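Local coordinates for protein sifA (Salmonella typhimurium, PDB 3CXB) that acts as a secreted effector required for endosomal tubulation and formation of Salmonella-induced filaments in host cells, and interacts with host PLEKHM2, at residues S153-L164 and V176-Y186. Residues are numbered along the deposited sequence; the frame is centred on the assembly and turned at random.
Sequences SEIVDYPLPSTL and VPLDNIEGYLY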
ATOM      1  N   SER A 153      -4.946 -10.009  -5.488  1.00 50.85           N
ATOM      2  CA  SER A 153      -5.927  -9.569  -6.474  1.00 51.35           C
ATOM      3  C   SER A 153      -5.191  -9.364  -7.792  1.00 54.40           C
ATOM      4  O   SER A 153      -4.431  -8.408  -7.931  1.00 55.89           O
ATOM      5  CB  SER A 153      -6.558  -8.259  -6.032  1.00 50.42           C
ATOM      6  OG  SER A 153      -7.450  -7.770  -7.010  1.00 47.59           O
ATOM      7  N   GLU A 154      -5.418 -10.246  -8.761  1.00 59.44           N
ATOM      8  CA  GLU A 154      -4.712 -10.143 -10.037  1.00 64.50           C
ATOM      9  C   GLU A 154      -5.132  -8.977 -10.911  1.00 62.07           C
ATOM     10  O   GLU A 154      -4.473  -8.677 -11.899  1.00 61.82           O
ATOM     11  CB  GLU A 154      -4.829 -11.444 -10.831  1.00 74.81           C
ATOM     12  CG  GLU A 154      -6.055 -11.559 -11.716  1.00 86.98           C
ATOM     13  CD  GLU A 154      -5.995 -12.790 -12.606  1.00 94.88           C
ATOM     14  OE1 GLU A 154      -6.168 -13.916 -12.079  1.00101.01           O
ATOM     15  OE2 GLU A 154      -5.761 -12.627 -13.827  1.00100.88           O
ATOM     16  N   ILE A 155      -6.229  -8.322 -10.557  1.00 60.68           N
ATOM     17  CA  ILE A 155      -6.672  -7.164 -11.325  1.00 59.36           C
ATOM     18  C   ILE A 155      -5.689  -6.027 -11.103  1.00 56.26           C
ATOM     19  O   ILE A 155      -5.498  -5.189 -11.970  1.00 56.01           O
ATOM     20  CB  ILE A 155      -8.094  -6.714 -10.910  1.00 62.08           C
ATOM     21  CG1 ILE A 155      -9.106  -7.682 -11.507  1.00 63.48           C
ATOM     22  CG2 ILE A 155      -8.392  -5.307 -11.412  1.00 61.39           C
ATOM     23  CD1 ILE A 155      -8.923  -7.876 -13.013  1.00 64.69           C
ATOM     24  N   VAL A 156      -5.074  -6.008  -9.928  1.00 52.64           N
ATOM     25  CA  VAL A 156      -4.079  -5.006  -9.579  1.00 49.14           C
ATOM     26  C   VAL A 156      -2.698  -5.673  -9.492  1.00 46.63           C
ATOM     27  O   VAL A 156      -1.673  -4.991  -9.377  1.00 44.49           O
ATOM     28  CB  VAL A 156      -4.388  -4.386  -8.224  1.00 47.30           C
ATOM     29  CG1 VAL A 156      -5.569  -3.470  -8.327  1.00 45.07           C
ATOM     30  CG2 VAL A 156      -4.664  -5.487  -7.222  1.00 50.01           C
ATOM     31  N   ASP A 157      -2.691  -7.006  -9.580  1.00 44.07           N
ATOM     32  CA  ASP A 157      -1.481  -7.827  -9.471  1.00 41.21           C
ATOM     33  C   ASP A 157      -0.747  -7.429  -8.196  1.00 42.07           C
ATOM     34  O   ASP A 157       0.422  -7.050  -8.202  1.00 42.35           O
ATOM     35  CB  ASP A 157      -0.587  -7.644 -10.678  1.00 38.32           C
ATOM     36  CG  ASP A 157       0.620  -8.530 -10.627  1.00 39.70           C
ATOM     37  OD1 ASP A 157       0.659  -9.447  -9.777  1.00 41.49           O
ATOM     38  OD2 ASP A 157       1.534  -8.317 -11.440  1.00 39.19           O
ATOM     39  N   TYR A 158      -1.465  -7.535  -7.090  1.00 40.93           N
ATOM     40  CA  TYR A 158      -0.933  -7.165  -5.801  1.00 40.50           C
ATOM     41  C   TYR A 158      -1.982  -7.553  -4.780  1.00 41.72           C
ATOM     42  O   TYR A 158      -3.164  -7.648  -5.118  1.00 44.22           O
ATOM     43  CB  TYR A 158      -0.766  -5.656  -5.746  1.00 37.03           C
ATOM     44  CG  TYR A 158       0.226  -5.187  -4.718  1.00 36.23           C
ATOM     45  CD1 TYR A 158       1.595  -5.203  -4.991  1.00 34.13           C
ATOM     46  CD2 TYR A 158      -0.197  -4.686  -3.491  1.00 35.93           C
ATOM     47  CE1 TYR A 158       2.521  -4.722  -4.075  1.00 34.17           C
ATOM     48  CE2 TYR A 158       0.719  -4.197  -2.562  1.00 34.44           C
ATOM     49  CZ  TYR A 158       2.083  -4.216  -2.861  1.00 34.55           C
ATOM     50  OH  TYR A 158       3.012  -3.709  -1.967  1.00 31.48           O
ATOM     51  N   PRO A 159      -1.586  -7.793  -3.521  1.00 40.93           N
ATOM     52  CA  PRO A 159      -2.641  -8.148  -2.572  1.00 42.21           C
ATOM     53  C   PRO A 159      -3.408  -6.889  -2.195  1.00 44.89           C
ATOM     54  O   PRO A 159      -2.835  -5.799  -2.121  1.00 42.96           O
ATOM     55  CB  PRO A 159      -1.868  -8.757  -1.408  1.00 40.99           C
ATOM     56  CG  PRO A 159      -0.543  -8.105  -1.494  1.00 41.53           C
ATOM     57  CD  PRO A 159      -0.256  -8.061  -2.956  1.00 40.96           C
ATOM     58  N   LEU A 160      -4.712  -7.025  -1.990  1.00 48.13           N
ATOM     59  CA  LEU A 160      -5.516  -5.866  -1.631  1.00 52.78           C
ATOM     60  C   LEU A 160      -6.390  -6.198  -0.432  1.00 51.59           C
ATOM     61  O   LEU A 160      -6.725  -7.369  -0.191  1.00 49.68           O
ATOM     62  CB  LEU A 160      -6.379  -5.411  -2.828  1.00 64.43           C
ATOM     63  CG  LEU A 160      -7.711  -6.105  -3.184  1.00 71.26           C
ATOM     64  CD1 LEU A 160      -7.564  -7.630  -3.074  1.00 79.50           C
ATOM     65  CD2 LEU A 160      -8.816  -5.644  -2.247  1.00 76.60           C
ATOM     66  N   PRO A 161      -6.779  -5.169   0.333  1.00 46.93           N
ATOM     67  CA  PRO A 161      -7.617  -5.303   1.525  1.00 49.07           C
ATOM     68  C   PRO A 161      -8.820  -6.236   1.318  1.00 50.82           C
ATOM     69  O   PRO A 161      -9.827  -5.822   0.756  1.00 49.65           O
ATOM     70  CB  PRO A 161      -8.049  -3.860   1.792  1.00 46.53           C
ATOM     71  CG  PRO A 161      -6.909  -3.082   1.289  1.00 46.99           C
ATOM     72  CD  PRO A 161      -6.591  -3.751   0.000  1.00 46.58           C
ATOM     73  N   SER A 162      -8.737  -7.487   1.761  1.00 50.64           N
ATOM     74  CA  SER A 162      -9.877  -8.385   1.572  1.00 52.00           C
ATOM     75  C   SER A 162     -10.936  -8.244   2.662  1.00 54.26           C
ATOM     76  O   SER A 162     -12.115  -8.109   2.350  1.00 55.57           O
ATOM     77  CB  SER A 162      -9.426  -9.844   1.475  1.00 50.15           C
ATOM     78  OG  SER A 162      -8.965 -10.322   2.712  1.00 50.64           O
ATOM     79  N   THR A 163     -10.534  -8.268   3.933  1.00 54.33           N
ATOM     80  CA  THR A 163     -11.500  -8.124   5.025  1.00 56.43           C
ATOM     81  C   THR A 163     -10.985  -7.214   6.142  1.00 57.20           C
ATOM     82  O   THR A 163      -9.792  -7.200   6.460  1.00 57.37           O
ATOM     83  CB  THR A 163     -11.856  -9.481   5.657  1.00 59.02           C
ATOM     84  OG1 THR A 163     -10.747  -9.937   6.429  1.00 60.58           O
ATOM     85  CG2 THR A 163     -12.165 -10.531   4.582  1.00 61.86           C
ATOM     86  N   LEU A 164     -11.897  -6.460   6.744  1.00 55.98           N
ATOM     87  CA  LEU A 164     -11.561  -5.543   7.829  1.00 52.90           C
ATOM     88  C   LEU A 164     -11.816  -6.181   9.194  1.00 52.76           C
ATOM     89  O   LEU A 164     -12.918  -6.638   9.472  1.00 53.50           O
ATOM     90  CB  LEU A 164     -12.395  -4.266   7.694  1.00 52.28           C
ATOM     91  CG  LEU A 164     -12.298  -3.148   8.738  1.00 51.81           C
ATOM     92  CD1 LEU A 164     -12.787  -3.651  10.063  1.00 52.13           C
ATOM     93  CD2 LEU A 164     -10.863  -2.655   8.874  1.00 52.70           C
ATOM     94  N   VAL A 176     -15.836  -8.062   9.181  1.00 69.73           N
ATOM     95  CA  VAL A 176     -16.540  -7.565   8.005  1.00 67.84           C
ATOM     96  C   VAL A 176     -15.712  -7.619   6.727  1.00 69.81           C
ATOM     97  O   VAL A 176     -14.831  -6.793   6.525  1.00 70.73           O
ATOM     98  CB  VAL A 176     -16.976  -6.116   8.205  1.00 67.93           C
ATOM     99  CG1 VAL A 176     -15.861  -5.328   8.848  1.00 63.77           C
ATOM    100  CG2 VAL A 176     -17.358  -5.506   6.858  1.00 66.82           C
ATOM    101  N   PRO A 177     -15.997  -8.584   5.832  1.00 78.24           N
ATOM    102  CA  PRO A 177     -15.239  -8.688   4.580  1.00 70.50           C
ATOM    103  C   PRO A 177     -15.414  -7.458   3.664  1.00 69.58           C
ATOM    104  O   PRO A 177     -16.406  -6.729   3.755  1.00 66.20           O
ATOM    105  CB  PRO A 177     -15.770  -9.985   3.968  1.00 71.71           C
ATOM    106  CG  PRO A 177     -17.175 -10.007   4.432  1.00 74.34           C
ATOM    107  CD  PRO A 177     -17.061  -9.601   5.881  1.00 74.38           C
ATOM    108  N   LEU A 178     -14.447  -7.231   2.785  1.00 72.90           N
ATOM    109  CA  LEU A 178     -14.482  -6.084   1.892  1.00 75.50           C
ATOM    110  C   LEU A 178     -14.113  -6.522   0.492  1.00 75.47           C
ATOM    111  O   LEU A 178     -13.563  -5.731  -0.276  1.00 81.27           O
ATOM    112  CB  LEU A 178     -13.467  -5.037   2.356  1.00 75.47           C
ATOM    113  CG  LEU A 178     -13.516  -4.646   3.834  1.00 77.68           C
ATOM    114  CD1 LEU A 178     -12.327  -3.781   4.174  1.00 79.04           C
ATOM    115  CD2 LEU A 178     -14.806  -3.913   4.133  1.00 78.56           C
ATOM    116  N   ASP A 179     -14.395  -7.777   0.156  1.00 77.97           N
ATOM    117  CA  ASP A 179     -14.052  -8.280  -1.167  1.00 76.41           C
ATOM    118  C   ASP A 179     -14.935  -7.700  -2.262  1.00 75.83           C
ATOM    119  O   ASP A 179     -14.673  -7.891  -3.443  1.00 75.90           O
ATOM    120  CB  ASP A 179     -14.117  -9.806  -1.181  1.00 80.39           C
ATOM    121  CG  ASP A 179     -15.392 -10.340  -0.562  1.00 81.14           C
ATOM    122  OD1 ASP A 179     -15.491 -11.575  -0.389  1.00 80.45           O
ATOM    123  OD2 ASP A 179     -16.292  -9.525  -0.254  1.00 80.56           O
ATOM    124  N   ASN A 180     -15.973  -6.976  -1.868  1.00 75.53           N
ATOM    125  CA  ASN A 180     -16.871  -6.367  -2.836  1.00 76.50           C
ATOM    126  C   ASN A 180     -16.164  -5.243  -3.582  1.00 77.06           C
ATOM    127  O   ASN A 180     -16.539  -4.907  -4.708  1.00 75.09           O
ATOM    128  CB  ASN A 180     -18.108  -5.819  -2.128  1.00 84.22           C
ATOM    129  CG  ASN A 180     -18.896  -6.902  -1.417  1.00 86.53           C
ATOM    130  OD1 ASN A 180     -19.424  -7.814  -2.053  1.00 89.07           O
ATOM    131  ND2 ASN A 180     -18.974  -6.812  -0.091  1.00 89.49           N
ATOM    132  N   ILE A 181     -15.142  -4.666  -2.947  1.00 75.28           N
ATOM    133  CA  ILE A 181     -14.366  -3.574  -3.533  1.00 72.78           C
ATOM    134  C   ILE A 181     -13.651  -4.009  -4.804  1.00 75.32           C
ATOM    135  O   ILE A 181     -13.616  -3.269  -5.782  1.00 74.74           O
ATOM    136  CB  ILE A 181     -13.312  -3.035  -2.545  1.00 75.07           C
ATOM    137  CG1 ILE A 181     -14.003  -2.430  -1.319  1.00 71.59           C
ATOM    138  CG2 ILE A 181     -12.456  -1.961  -3.220  1.00 71.15           C
ATOM    139  CD1 ILE A 181     -13.034  -1.882  -0.271  1.00 70.24           C
ATOM    140  N   GLU A 182     -13.069  -5.202  -4.787  1.00 74.86           N
ATOM    141  CA  GLU A 182     -12.381  -5.705  -5.969  1.00 79.34           C
ATOM    142  C   GLU A 182     -13.362  -5.749  -7.143  1.00 83.93           C
ATOM    143  O   GLU A 182     -12.967  -5.642  -8.311  1.00 81.55           O
ATOM    144  CB  GLU A 182     -11.823  -7.105  -5.718  1.00 77.39           C
ATOM    145  CG  GLU A 182     -11.189  -7.707  -6.955  1.00 74.18           C
ATOM    146  CD  GLU A 182     -10.621  -9.084  -6.723  1.00 71.85           C
ATOM    147  OE1 GLU A 182     -11.301  -9.909  -6.076  1.00 70.35           O
ATOM    148  OE2 GLU A 182      -9.500  -9.344  -7.205  1.00 69.42           O
ATOM    149  N   GLY A 183     -14.641  -5.918  -6.812  1.00 86.49           N
ATOM    150  CA  GLY A 183     -15.683  -5.969  -7.820  1.00 84.58           C
ATOM    151  C   GLY A 183     -15.777  -4.673  -8.607  1.00 79.80           C
ATOM    152  O   GLY A 183     -15.829  -4.697  -9.831  1.00 78.33           O
ATOM    153  N   TYR A 184     -15.793  -3.541  -7.911  1.00 80.71           N
ATOM    154  CA  TYR A 184     -15.875  -2.243  -8.572  1.00 83.03           C
ATOM    155  C   TYR A 184     -14.835  -2.128  -9.671  1.00 87.00           C
ATOM    156  O   TYR A 184     -14.995  -1.350 -10.598  1.00 91.98           O
ATOM    157  CB  TYR A 184     -15.660  -1.119  -7.563  1.00 80.11           C
ATOM    158  CG  TYR A 184     -16.811  -0.926  -6.603  1.00 76.08           C
ATOM    159  CD1 TYR A 184     -17.975  -0.268  -7.001  1.00 72.92           C
ATOM    160  CD2 TYR A 184     -16.745  -1.405  -5.298  1.00 72.71           C
ATOM    161  CE1 TYR A 184     -19.049  -0.088  -6.117  1.00 66.49           C
ATOM    162  CE2 TYR A 184     -17.811  -1.233  -4.408  1.00 67.90           C
ATOM    163  CZ  TYR A 184     -18.957  -0.574  -4.817  1.00 65.28           C
ATOM    164  OH  TYR A 184     -19.985  -0.403  -3.906  1.00 62.08           O
ATOM    165  N   LEU A 185     -13.764  -2.903  -9.559  1.00 92.96           N
ATOM    166  CA  LEU A 185     -12.703  -2.871 -10.556  1.00 96.17           C
ATOM    167  C   LEU A 185     -12.985  -3.863 -11.674  1.00 97.83           C
ATOM    168  O   LEU A 185     -12.577  -3.663 -12.821  1.00 97.03           O
ATOM    169  CB  LEU A 185     -11.351  -3.202  -9.919  1.00 96.09           C
ATOM    170  CG  LEU A 185     -10.714  -2.201  -8.952  1.00 93.70           C
ATOM    171  CD1 LEU A 185     -11.543  -2.105  -7.700  1.00 93.79           C
ATOM    172  CD2 LEU A 185      -9.316  -2.659  -8.605  1.00 92.41           C
ATOM    173  N   TYR A 186     -13.667  -4.948 -11.329  1.00 98.82           N
ATOM    174  CA  TYR A 186     -14.011  -5.961 -12.313  1.00 99.95           C
ATOM    175  C   TYR A 186     -15.177  -5.469 -13.159  1.00 98.79           C
ATOM    176  O   TYR A 186     -15.279  -5.786 -14.346  1.00 93.49           O
ATOM    177  CB  TYR A 186     -14.365  -7.272 -11.616  1.00100.31           C
ATOM    178  CG  TYR A 186     -13.211  -8.244 -11.572  1.00105.98           C
ATOM    179  CD1 TYR A 186     -12.679  -8.764 -12.746  1.00108.27           C
ATOM    180  CD2 TYR A 186     -12.665  -8.662 -10.360  1.00108.81           C
ATOM    181  CE1 TYR A 186     -11.633  -9.680 -12.720  1.00109.18           C
ATOM    182  CE2 TYR A 186     -11.615  -9.579 -10.322  1.00109.48           C
ATOM    183  CZ  TYR A 186     -11.106 -10.084 -11.508  1.00109.35           C
ATOM    184  OH  TYR A 186     -10.067 -10.986 -11.490  1.00108.62           O
TER
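Thr163 and Pro177 face each other as a non-hydrogen-bonded pair in an antiparallel beta hairpin, whose short, weakly bonded second strand runs through a brief loop into the helix that carries Glu182 and Leu185. Proline, lacking an N-H, suits a position where none is needed for pairing; its CB meets Thr163 CG2 at 3.7 Å, while Thr163 OG1 turns to Asp93. Next to this pair, Leu164 N donates to Val176 O, and Leu178 N to Ser162 O in the carbonyl plane. Leu178, just past the strand, lays its CD1 on Leu164 CB at 3.6 Å and also touches Ile294 of helix 283-303.

At the far end, the helix meets the turn after Ser153. Glu182 is long enough to bridge the gap: from CB the chain runs out extended, CG anti to the backbone N (chi1 176°). CG and then CD pass Ser153 OG, and OE2 accepts the hydrogen bond of Ser153 OG at 2.6 Å, from above the carboxylate plane. Branched Ile155 packs its CG2 against Leu185 CB; its CG1 is placed over one face of the Tyr186 ring, but modelled too close for the detail to be trusted. Val156 adds to the apolar patch, its CG1 3.8 Å from Leu185 CD2.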